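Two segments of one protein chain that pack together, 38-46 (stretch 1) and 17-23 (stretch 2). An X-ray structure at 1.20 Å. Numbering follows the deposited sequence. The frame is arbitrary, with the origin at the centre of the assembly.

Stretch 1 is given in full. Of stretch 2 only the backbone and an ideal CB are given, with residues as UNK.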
# COMPACT_ATOMS: atom_id res chain seq x y z
N THR A 38 3.16 17.51 8.50
CA THR A 38 2.09 18.47 8.26
C THR A 38 1.81 18.60 6.77
O THR A 38 1.62 19.70 6.25
CB THR A 38 2.44 19.87 8.86
OG1 THR A 38 3.73 20.28 8.42
CG2 THR A 38 2.42 19.80 10.38
N PHE A 39 1.77 17.46 6.09
CA PHE A 39 1.51 17.42 4.65
C PHE A 39 0.21 16.72 4.30
O PHE A 39 -0.14 15.69 4.89
CB PHE A 39 2.64 16.69 3.92
CG PHE A 39 2.38 16.51 2.45
CD1 PHE A 39 2.46 17.60 1.58
CD2 PHE A 39 2.00 15.27 1.93
CE1 PHE A 39 2.17 17.46 0.23
CE2 PHE A 39 1.70 15.12 0.58
CZ PHE A 39 1.79 16.22 -0.27
N ALA A 40 -0.49 17.28 3.33
CA ALA A 40 -1.74 16.71 2.83
C ALA A 40 -1.96 17.25 1.43
O ALA A 40 -1.58 18.37 1.13
CB ALA A 40 -2.91 17.08 3.73
N THR A 41 -2.56 16.43 0.57
CA THR A 41 -2.87 16.86 -0.78
C THR A 41 -4.14 16.12 -1.22
O THR A 41 -4.11 14.94 -1.57
CB THR A 41 -1.70 16.59 -1.77
OG1 THR A 41 -2.06 17.06 -3.07
CG2 THR A 41 -1.35 15.11 -1.83
N ALA A 42 -5.25 16.84 -1.17
CA ALA A 42 -6.55 16.27 -1.54
C ALA A 42 -6.68 16.12 -3.05
O ALA A 42 -6.27 17.00 -3.80
CB ALA A 42 -7.67 17.16 -1.00
N PRO A 43 -7.29 15.02 -3.50
CA PRO A 43 -7.86 13.91 -2.73
C PRO A 43 -6.92 12.71 -2.61
O PRO A 43 -7.30 11.68 -2.04
CB PRO A 43 -9.09 13.55 -3.55
CG PRO A 43 -8.54 13.66 -4.95
CD PRO A 43 -7.74 14.95 -4.91
N TRP A 44 -5.71 12.84 -3.13
CA TRP A 44 -4.75 11.74 -3.16
C TRP A 44 -4.19 11.23 -1.84
O TRP A 44 -3.94 10.03 -1.69
CB TRP A 44 -3.58 12.11 -4.07
CG TRP A 44 -3.98 12.96 -5.23
CD1 TRP A 44 -3.57 14.23 -5.50
CD2 TRP A 44 -4.93 12.62 -6.26
NE1 TRP A 44 -4.19 14.70 -6.63
CE2 TRP A 44 -5.03 13.73 -7.11
CE3 TRP A 44 -5.69 11.48 -6.53
CZ2 TRP A 44 -5.88 13.74 -8.23
CZ3 TRP A 44 -6.53 11.49 -7.64
CH2 TRP A 44 -6.62 12.62 -8.47
N PHE A 45 -3.97 12.13 -0.89
CA PHE A 45 -3.40 11.77 0.40
C PHE A 45 -3.93 12.78 1.42
O PHE A 45 -3.40 13.88 1.54
CB PHE A 45 -1.87 11.85 0.31
CG PHE A 45 -1.16 11.53 1.59
CD1 PHE A 45 -1.20 10.25 2.13
CD2 PHE A 45 -0.43 12.52 2.25
CE1 PHE A 45 -0.52 9.96 3.31
CE2 PHE A 45 0.25 12.23 3.43
CZ PHE A 45 0.20 10.95 3.96
N GLN A 46 -4.96 12.38 2.14
CA GLN A 46 -5.60 13.28 3.10
C GLN A 46 -6.31 12.48 4.18
O GLN A 46 -6.49 11.27 4.06
CB GLN A 46 -6.65 14.12 2.38
CG GLN A 46 -7.77 13.25 1.79
CD GLN A 46 -8.96 14.06 1.30
OE1 GLN A 46 -8.94 14.62 0.21
NE2 GLN A 46 -10.01 14.12 2.12
N UNK A 17 7.50 7.45 4.36
CA UNK A 17 7.54 8.55 3.42
C UNK A 17 6.39 8.20 2.48
O UNK A 17 5.93 7.06 2.47
CB UNK A 17 8.89 8.70 2.71
N UNK A 18 5.89 9.18 1.73
CA UNK A 18 4.79 8.91 0.83
C UNK A 18 5.14 9.23 -0.62
O UNK A 18 5.85 10.20 -0.90
CB UNK A 18 3.56 9.71 1.26
N UNK A 19 4.66 8.38 -1.52
CA UNK A 19 4.86 8.56 -2.96
C UNK A 19 3.46 8.86 -3.48
O UNK A 19 2.50 8.16 -3.14
CB UNK A 19 5.49 7.34 -3.64
N UNK A 20 3.34 9.89 -4.31
CA UNK A 20 2.06 10.35 -4.82
C UNK A 20 1.82 10.11 -6.31
O UNK A 20 2.72 9.71 -7.04
CB UNK A 20 1.93 11.85 -4.53
N UNK A 21 0.57 10.33 -6.76
CA UNK A 21 0.20 10.14 -8.17
C UNK A 21 0.23 11.46 -8.94
O UNK A 21 -0.35 11.58 -10.02
CB UNK A 21 -1.19 9.51 -8.27
N UNK A 22 0.89 12.46 -8.36
CA UNK A 22 1.03 13.77 -8.99
C UNK A 22 2.52 14.08 -9.07
O UNK A 22 3.34 13.38 -8.47
CB UNK A 22 0.27 14.85 -8.22
N UNK A 23 2.86 15.12 -9.83
CA UNK A 23 4.25 15.51 -10.00
C UNK A 23 4.53 15.82 -11.46
O UNK A 23 3.62 15.80 -12.29
CB UNK A 23 5.19 14.41 -9.50

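Stretch 1 folds back on itself between Thr41 and Phe45, whose backbones exchange two hydrogen bonds, Thr41 N to Phe45 O and Phe45 N to Thr41 O, each 2.9 Å. Phe39, Thr41, Trp44 and Phe45 all send CA-to-CB toward stretch 2. No hydrogen bond crosses the contact, so the rules here are rules of shape and apolar fit.

Position 17, on extended backbone, has nothing of stretch 1 within 5.5 Å of its ideal CB. This contact sets no preference; the residue is Lys17, and its NZ is hydrogen-bonded elsewhere in the structure.

At 18 the bond points toward stretch 1, and the ideal CB already lies 4.5 Å from Phe45 CZ, with the Phe39 ring farther off. So short a gap favours a compact apolar side chain; valine, isoleucine or perhaps alanine could be considered, and the beta backbone is comfortable with branching at CB. It is Val18, chi1 p. Its CG2 lies over one face of the Phe45 ring, 4.2 Å from the ring centroid in a CH-pi contact, while CG1 comes 4.4 Å from Phe39 CE2.

Position 19 is out of reach, as alternation along a strand predicts, and stretch 1 gives no guide to its identity. It is Thr19.

At 20 the bond again points toward stretch 1, but the ideal CB stands 5.4 Å from Thr41 CG2. That leaves room for a longer apolar group among Phe39, Thr41 and Phe45; leucine, isoleucine or methionine would be reasonable. Leu20 spreads its two methyls: CD1 reaches Phe39 CZ at 3.7 Å, and CD2 lies 3.8 Å from Phe45 CB and 4.0 Å from Thr41 CG2.

Position 21 has phi near -97° and an ideal CB 5.2 Å from Trp44 CE3. A modest apolar group would suit, and this phi does not exclude proline. Pro21 places CG 3.8 Å from Trp44 CB, covering the base of that side chain with a rigid ring.

At 22 the ideal CB is 4.7 Å from Trp44 NE1, and Thr41 is also within a side chain's reach. A branched aliphatic could touch both; a short polar acceptor would lie well off the axis of the indole N-H, so the site favours an apolar group. Ile22 packs against the ring: CG2 packs 3.6 Å from Trp44 CD1 and 3.4 Å from NE1 of the same ring, and CD1 extends to 3.8 Å from Thr41 OG1.

At 23, phi/psi of 136/-176° would jam a CB against the preceding carbonyl O. The backbone alone calls for glycine, and Gly23 it is.

Stretch 2 17-23: KVTLPIG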
# COMPACT_ATOMS: atom_id res chain seq x y z
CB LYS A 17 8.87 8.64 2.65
CG LYS A 17 9.12 7.56 1.62
CD LYS A 17 10.36 7.89 0.79
CE LYS A 17 10.68 6.80 -0.22
NZ LYS A 17 11.84 7.13 -1.09
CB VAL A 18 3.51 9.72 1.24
CG1 VAL A 18 3.74 11.21 1.04
CG2 VAL A 18 2.30 9.23 0.45
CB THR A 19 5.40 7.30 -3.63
OG1 THR A 19 6.65 6.93 -3.02
CG2 THR A 19 5.62 7.54 -5.13
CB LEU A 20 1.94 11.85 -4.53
CG LEU A 20 2.15 12.23 -3.06
CD1 LEU A 20 2.43 13.72 -2.95
CD2 LEU A 20 0.92 11.84 -2.25
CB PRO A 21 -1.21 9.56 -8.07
CG PRO A 21 -1.77 10.32 -6.91
CD PRO A 21 -0.63 10.35 -5.91
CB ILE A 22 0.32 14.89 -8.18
CG1 ILE A 22 0.86 14.93 -6.75
CG2 ILE A 22 -1.18 14.65 -8.19
CD1 ILE A 22 0.26 16.05 -5.91
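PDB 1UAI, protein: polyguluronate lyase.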